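Local coordinates for protein GCN5-related N-acetyltransferase (Brucella melitensis biovar Abortus 2308, PDB 3TCV) that probably transfers an acetyl group from acetyl-coenzyme A to an amine, as a member of the GCN5-related N-acetyltransferase family, at residues E35-L46 against A143-Y154. Residues are numbered along the deposited sequence; the frame is centred on the assembly and turned at random.
Sequences ERKIFEGRYVRL and AATEAQFLFMQY
Phe39 drives the edge of its ring into one face of Tyr154, a T-shaped pair with centroids 4.7 Å apart and planes at 60°. The CE1-CZ edge of Phe39 does the touching: CZ stands above the middle of the Tyr154 ring, 3.5 Å from Tyr154 CG. With its CG anti to the backbone N (chi1 175°), Tyr154 reaches out to the loop that leads into strand 39-40, and its hydroxyl accepts a hydrogen bond from the backbone N of Glu35 (Glu35 N to Tyr154 OH 2.9 Å). The phenol is thus held over one face by Phe39 and at its hydroxyl by Glu35.

One turn back on the helix, Leu150 lies between the Tyr154 and Glu146 ends of the contact. Its CD1 lies 3.7 Å from Val44 CG1 and also meets Phe39 CB, while its CB packs on Leu46 CD1. Leu46 CD1 further touches the Phe151 ring, which in turn packs edge-to-face with Phe101.

Glu146 then closes the hairpin end. Its extended chain carries the carboxylate into the 41-44 turn, where backbone N-H groups converge on it. Arg42 N gives a hydrogen bond to Glu146 OE2 (2.8 Å), on the syn side but 20° out of the carboxylate plane, and Tyr43 N one to the syn lone pair of Glu146 OE1 (2.7 Å). A weak third bond comes from Val44 N to Glu146 OE1. Backbone N-H groups take the place of water around this buried carboxylate, which would probably favour its ionised form. Gly41, with no side chain, lets the carboxylate sit 3.3 Å from its CA (to Glu146 OE2).

Helix 142-158, which follows strand 126-134, here packs on one side of the mixed sheet, beneath the hairpin 39-40/44-48 at the sheet's edge, as in GNAT acetyltransferases.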
loop_
_atom_site.group_PDB
_atom_site.type_symbol
_atom_site.label_atom_id
_atom_site.label_comp_id
_atom_site.label_asym_id
_atom_site.label_seq_id
_atom_site.Cartn_x
_atom_site.Cartn_y
_atom_site.Cartn_z
ATOM N N GLU B 35 -9.924 -15.196 11.185
ATOM C CA GLU B 35 -11.243 -15.811 11.274
ATOM C C GLU B 35 -12.175 -14.985 12.153
ATOM O O GLU B 35 -11.731 -14.147 12.949
ATOM C CB GLU B 35 -11.130 -17.232 11.812
ATOM C CG GLU B 35 -10.244 -18.158 10.972
ATOM C CD GLU B 35 -10.859 -18.584 9.644
ATOM O OE1 GLU B 35 -12.073 -18.891 9.605
ATOM O OE2 GLU B 35 -10.121 -18.652 8.631
ATOM N N ARG B 36 -13.470 -15.188 11.962
ATOM C CA ARG B 36 -14.478 -14.572 12.818
ATOM C C ARG B 36 -14.456 -15.288 14.168
ATOM O O ARG B 36 -15.201 -16.234 14.383
ATOM C CB ARG B 36 -15.859 -14.651 12.161
ATOM C CG ARG B 36 -16.035 -13.673 11.018
ATOM C CD ARG B 36 -17.367 -13.878 10.310
ATOM N NE ARG B 36 -17.747 -12.714 9.506
ATOM C CZ ARG B 36 -17.328 -12.460 8.264
ATOM N NH1 ARG B 36 -16.503 -13.287 7.638
ATOM N NH2 ARG B 36 -17.737 -11.369 7.631
ATOM N N LYS B 37 -13.543 -14.867 15.041
ATOM C CA LYS B 37 -13.387 -15.453 16.367
ATOM C C LYS B 37 -13.869 -14.453 17.419
ATOM O O LYS B 37 -13.892 -13.235 17.163
ATOM C CB LYS B 37 -11.913 -15.843 16.603
ATOM N N ILE B 38 -14.259 -14.955 18.594
ATOM C CA ILE B 38 -14.521 -14.082 19.744
ATOM C C ILE B 38 -13.196 -13.880 20.476
ATOM O O ILE B 38 -12.476 -14.845 20.683
ATOM C CB ILE B 38 -15.583 -14.683 20.705
ATOM C CG1 ILE B 38 -16.950 -14.706 20.020
ATOM C CG2 ILE B 38 -15.670 -13.887 22.009
ATOM C CD1 ILE B 38 -18.035 -15.421 20.802
ATOM N N PHE B 39 -12.877 -12.634 20.852
ATOM C CA PHE B 39 -11.689 -12.316 21.653
ATOM C C PHE B 39 -12.100 -11.690 22.980
ATOM O O PHE B 39 -12.764 -10.665 23.010
ATOM C CB PHE B 39 -10.744 -11.360 20.909
ATOM C CG PHE B 39 -10.208 -11.930 19.631
ATOM C CD1 PHE B 39 -9.192 -12.884 19.652
ATOM C CD2 PHE B 39 -10.751 -11.561 18.412
ATOM C CE1 PHE B 39 -8.720 -13.437 18.475
ATOM C CE2 PHE B 39 -10.276 -12.106 17.227
ATOM C CZ PHE B 39 -9.257 -13.043 17.262
ATOM N N GLU B 40 -11.678 -12.309 24.078
ATOM C CA GLU B 40 -12.086 -11.900 25.412
ATOM C C GLU B 40 -10.895 -11.363 26.204
ATOM O O GLU B 40 -9.894 -12.046 26.370
ATOM C CB GLU B 40 -12.667 -13.118 26.142
ATOM C CG GLU B 40 -13.273 -12.828 27.506
ATOM C CD GLU B 40 -14.703 -12.347 27.445
ATOM O OE1 GLU B 40 -15.412 -12.709 26.480
ATOM O OE2 GLU B 40 -15.116 -11.623 28.383
ATOM N N GLY B 41 -11.018 -10.141 26.709
ATOM C CA GLY B 41 -10.008 -9.572 27.568
ATOM C C GLY B 41 -10.579 -9.265 28.941
ATOM O O GLY B 41 -11.696 -9.670 29.270
ATOM N N ARG B 42 -9.818 -8.527 29.731
ATOM C CA ARG B 42 -10.262 -8.073 31.057
ATOM C C ARG B 42 -11.263 -6.919 30.972
ATOM O O ARG B 42 -12.222 -6.860 31.755
ATOM C CB ARG B 42 -9.058 -7.640 31.889
ATOM C CG ARG B 42 -9.394 -7.125 33.281
ATOM C CD ARG B 42 -8.116 -6.804 34.053
ATOM N NE ARG B 42 -7.321 -8.005 34.305
ATOM C CZ ARG B 42 -7.528 -8.853 35.319
ATOM N NH1 ARG B 42 -8.506 -8.647 36.205
ATOM N NH2 ARG B 42 -6.748 -9.919 35.447
ATOM N N TYR B 43 -11.030 -5.992 30.038
ATOM C CA TYR B 43 -11.823 -4.751 29.941
ATOM C C TYR B 43 -12.798 -4.757 28.759
ATOM O O TYR B 43 -13.813 -4.083 28.790
ATOM C CB TYR B 43 -10.876 -3.540 29.828
ATOM C CG TYR B 43 -9.820 -3.511 30.911
ATOM C CD1 TYR B 43 -10.139 -3.140 32.211
ATOM C CD2 TYR B 43 -8.498 -3.863 30.646
ATOM C CE1 TYR B 43 -9.183 -3.119 33.207
ATOM C CE2 TYR B 43 -7.541 -3.859 31.648
ATOM C CZ TYR B 43 -7.884 -3.469 32.928
ATOM O OH TYR B 43 -6.947 -3.459 33.958
ATOM N N VAL B 44 -12.489 -5.536 27.729
ATOM C CA VAL B 44 -13.171 -5.463 26.439
ATOM C C VAL B 44 -13.409 -6.870 25.881
ATOM O O VAL B 44 -12.669 -7.813 26.197
ATOM C CB VAL B 44 -12.287 -4.663 25.457
ATOM C CG1 VAL B 44 -11.221 -5.570 24.829
ATOM C CG2 VAL B 44 -13.125 -3.956 24.416
ATOM N N ARG B 45 -14.448 -6.997 25.061
ATOM C CA ARG B 45 -14.703 -8.189 24.278
ATOM C C ARG B 45 -14.846 -7.781 22.808
ATOM O O ARG B 45 -15.479 -6.766 22.508
ATOM C CB ARG B 45 -15.976 -8.870 24.768
ATOM C CG ARG B 45 -16.289 -10.170 24.061
ATOM C CD ARG B 45 -17.301 -10.989 24.853
ATOM N NE ARG B 45 -18.650 -10.462 24.725
ATOM C CZ ARG B 45 -19.318 -9.771 25.658
ATOM N NH1 ARG B 45 -18.782 -9.504 26.852
ATOM N NH2 ARG B 45 -20.567 -9.356 25.398
ATOM N N LEU B 46 -14.253 -8.570 21.910
ATOM C CA LEU B 46 -14.382 -8.363 20.475
ATOM C C LEU B 46 -15.234 -9.482 19.921
ATOM O O LEU B 46 -14.913 -10.645 20.116
ATOM C CB LEU B 46 -13.004 -8.364 19.783
ATOM C CG LEU B 46 -11.933 -7.429 20.351
ATOM C CD1 LEU B 46 -10.629 -7.456 19.546
ATOM C CD2 LEU B 46 -12.512 -6.021 20.431
ATOM N N ALA B 143 -9.944 -0.326 27.997
ATOM C CA ALA B 143 -10.661 -1.121 26.996
ATOM C C ALA B 143 -10.155 -0.869 25.562
ATOM O O ALA B 143 -10.034 -1.816 24.785
ATOM C CB ALA B 143 -12.172 -0.870 27.070
ATOM N N ALA B 144 -9.905 0.395 25.219
ATOM C CA ALA B 144 -9.412 0.759 23.871
ATOM C C ALA B 144 -8.018 0.197 23.623
ATOM O O ALA B 144 -7.759 -0.379 22.557
ATOM C CB ALA B 144 -9.394 2.282 23.673
ATOM N N THR B 145 -7.139 0.310 24.617
ATOM C CA THR B 145 -5.803 -0.258 24.484
ATOM C C THR B 145 -5.906 -1.781 24.352
ATOM O O THR B 145 -5.231 -2.377 23.527
ATOM C CB THR B 145 -4.884 0.147 25.656
ATOM O OG1 THR B 145 -4.579 1.545 25.557
ATOM C CG2 THR B 145 -3.575 -0.699 25.698
ATOM N N GLU B 146 -6.755 -2.412 25.157
ATOM C CA GLU B 146 -6.903 -3.875 25.078
ATOM C C GLU B 146 -7.543 -4.346 23.755
ATOM O O GLU B 146 -7.200 -5.426 23.275
ATOM C CB GLU B 146 -7.649 -4.434 26.299
ATOM C CG GLU B 146 -7.581 -5.947 26.389
ATOM C CD GLU B 146 -8.285 -6.477 27.631
ATOM O OE1 GLU B 146 -9.404 -6.019 27.939
ATOM O OE2 GLU B 146 -7.717 -7.362 28.293
ATOM N N ALA B 147 -8.433 -3.537 23.158
ATOM C CA ALA B 147 -8.994 -3.846 21.839
ATOM C C ALA B 147 -7.896 -3.984 20.781
ATOM O O ALA B 147 -7.911 -4.904 19.944
ATOM C CB ALA B 147 -9.977 -2.776 21.418
ATOM N N GLN B 148 -6.942 -3.064 20.835
ATOM C CA GLN B 148 -5.779 -3.076 19.937
ATOM C C GLN B 148 -4.912 -4.316 20.239
ATOM O O GLN B 148 -4.543 -5.081 19.315
ATOM C CB GLN B 148 -4.982 -1.768 20.109
ATOM C CG GLN B 148 -4.058 -1.363 18.990
ATOM C CD GLN B 148 -3.005 -2.390 18.625
ATOM O OE1 GLN B 148 -3.137 -3.039 17.627
ATOM N NE2 GLN B 148 -1.947 -2.497 19.403
ATOM N N PHE B 149 -4.616 -4.504 21.536
ATOM C CA PHE B 149 -3.784 -5.593 22.022
ATOM C C PHE B 149 -4.295 -6.943 21.558
ATOM O O PHE B 149 -3.518 -7.789 21.118
ATOM C CB PHE B 149 -3.714 -5.620 23.560
ATOM C CG PHE B 149 -2.856 -6.740 24.106
ATOM C CD1 PHE B 149 -1.474 -6.720 23.950
ATOM C CD2 PHE B 149 -3.438 -7.837 24.730
ATOM C CE1 PHE B 149 -0.691 -7.767 24.437
ATOM C CE2 PHE B 149 -2.665 -8.883 25.226
ATOM C CZ PHE B 149 -1.288 -8.844 25.082
ATOM N N LEU B 150 -5.596 -7.174 21.700
ATOM C CA LEU B 150 -6.154 -8.468 21.334
ATOM C C LEU B 150 -5.956 -8.809 19.844
ATOM O O LEU B 150 -5.685 -9.951 19.504
ATOM C CB LEU B 150 -7.621 -8.561 21.736
ATOM C CG LEU B 150 -7.924 -8.652 23.238
ATOM C CD1 LEU B 150 -9.416 -8.433 23.460
ATOM C CD2 LEU B 150 -7.429 -9.965 23.863
ATOM N N PHE B 151 -6.088 -7.823 18.955
ATOM C CA PHE B 151 -5.776 -8.034 17.556
ATOM C C PHE B 151 -4.284 -8.319 17.353
ATOM O O PHE B 151 -3.920 -9.229 16.603
ATOM C CB PHE B 151 -6.148 -6.796 16.732
ATOM C CG PHE B 151 -7.540 -6.807 16.131
ATOM C CD1 PHE B 151 -8.516 -7.740 16.489
ATOM C CD2 PHE B 151 -7.890 -5.806 15.213
ATOM C CE1 PHE B 151 -9.777 -7.696 15.895
ATOM C CE2 PHE B 151 -9.148 -5.761 14.631
ATOM C CZ PHE B 151 -10.090 -6.709 14.987
ATOM N N MET B 152 -3.427 -7.534 18.011
ATOM C CA MET B 152 -1.986 -7.654 17.806
ATOM C C MET B 152 -1.513 -9.040 18.247
ATOM O O MET B 152 -0.721 -9.719 17.566
ATOM C CB MET B 152 -1.232 -6.570 18.560
ATOM C CG MET B 152 0.223 -6.470 18.117
ATOM S SD MET B 152 0.955 -4.857 18.412
ATOM C CE MET B 152 0.984 -4.842 20.170
ATOM N N GLN B 153 -2.034 -9.465 19.388
ATOM C CA GLN B 153 -1.708 -10.781 19.932
ATOM C C GLN B 153 -2.126 -11.913 18.990
ATOM O O GLN B 153 -1.384 -12.875 18.783
ATOM C CB GLN B 153 -2.422 -10.960 21.258
ATOM C CG GLN B 153 -2.013 -12.221 21.983
ATOM C CD GLN B 153 -2.505 -12.231 23.401
ATOM O OE1 GLN B 153 -1.705 -12.313 24.347
ATOM N NE2 GLN B 153 -3.811 -12.116 23.569
ATOM N N TYR B 154 -3.328 -11.785 18.436
ATOM C CA TYR B 154 -3.880 -12.793 17.527
ATOM C C TYR B 154 -3.041 -12.896 16.259
ATOM O O TYR B 154 -2.683 -13.998 15.823
ATOM C CB TYR B 154 -5.309 -12.420 17.198
ATOM C CG TYR B 154 -5.986 -13.298 16.180
ATOM C CD1 TYR B 154 -6.135 -14.674 16.387
ATOM C CD2 TYR B 154 -6.523 -12.740 15.013
ATOM C CE1 TYR B 154 -6.797 -15.471 15.444
ATOM C CE2 TYR B 154 -7.172 -13.522 14.076
ATOM C CZ TYR B 154 -7.309 -14.879 14.292
ATOM O OH TYR B 154 -7.965 -15.606 13.323
#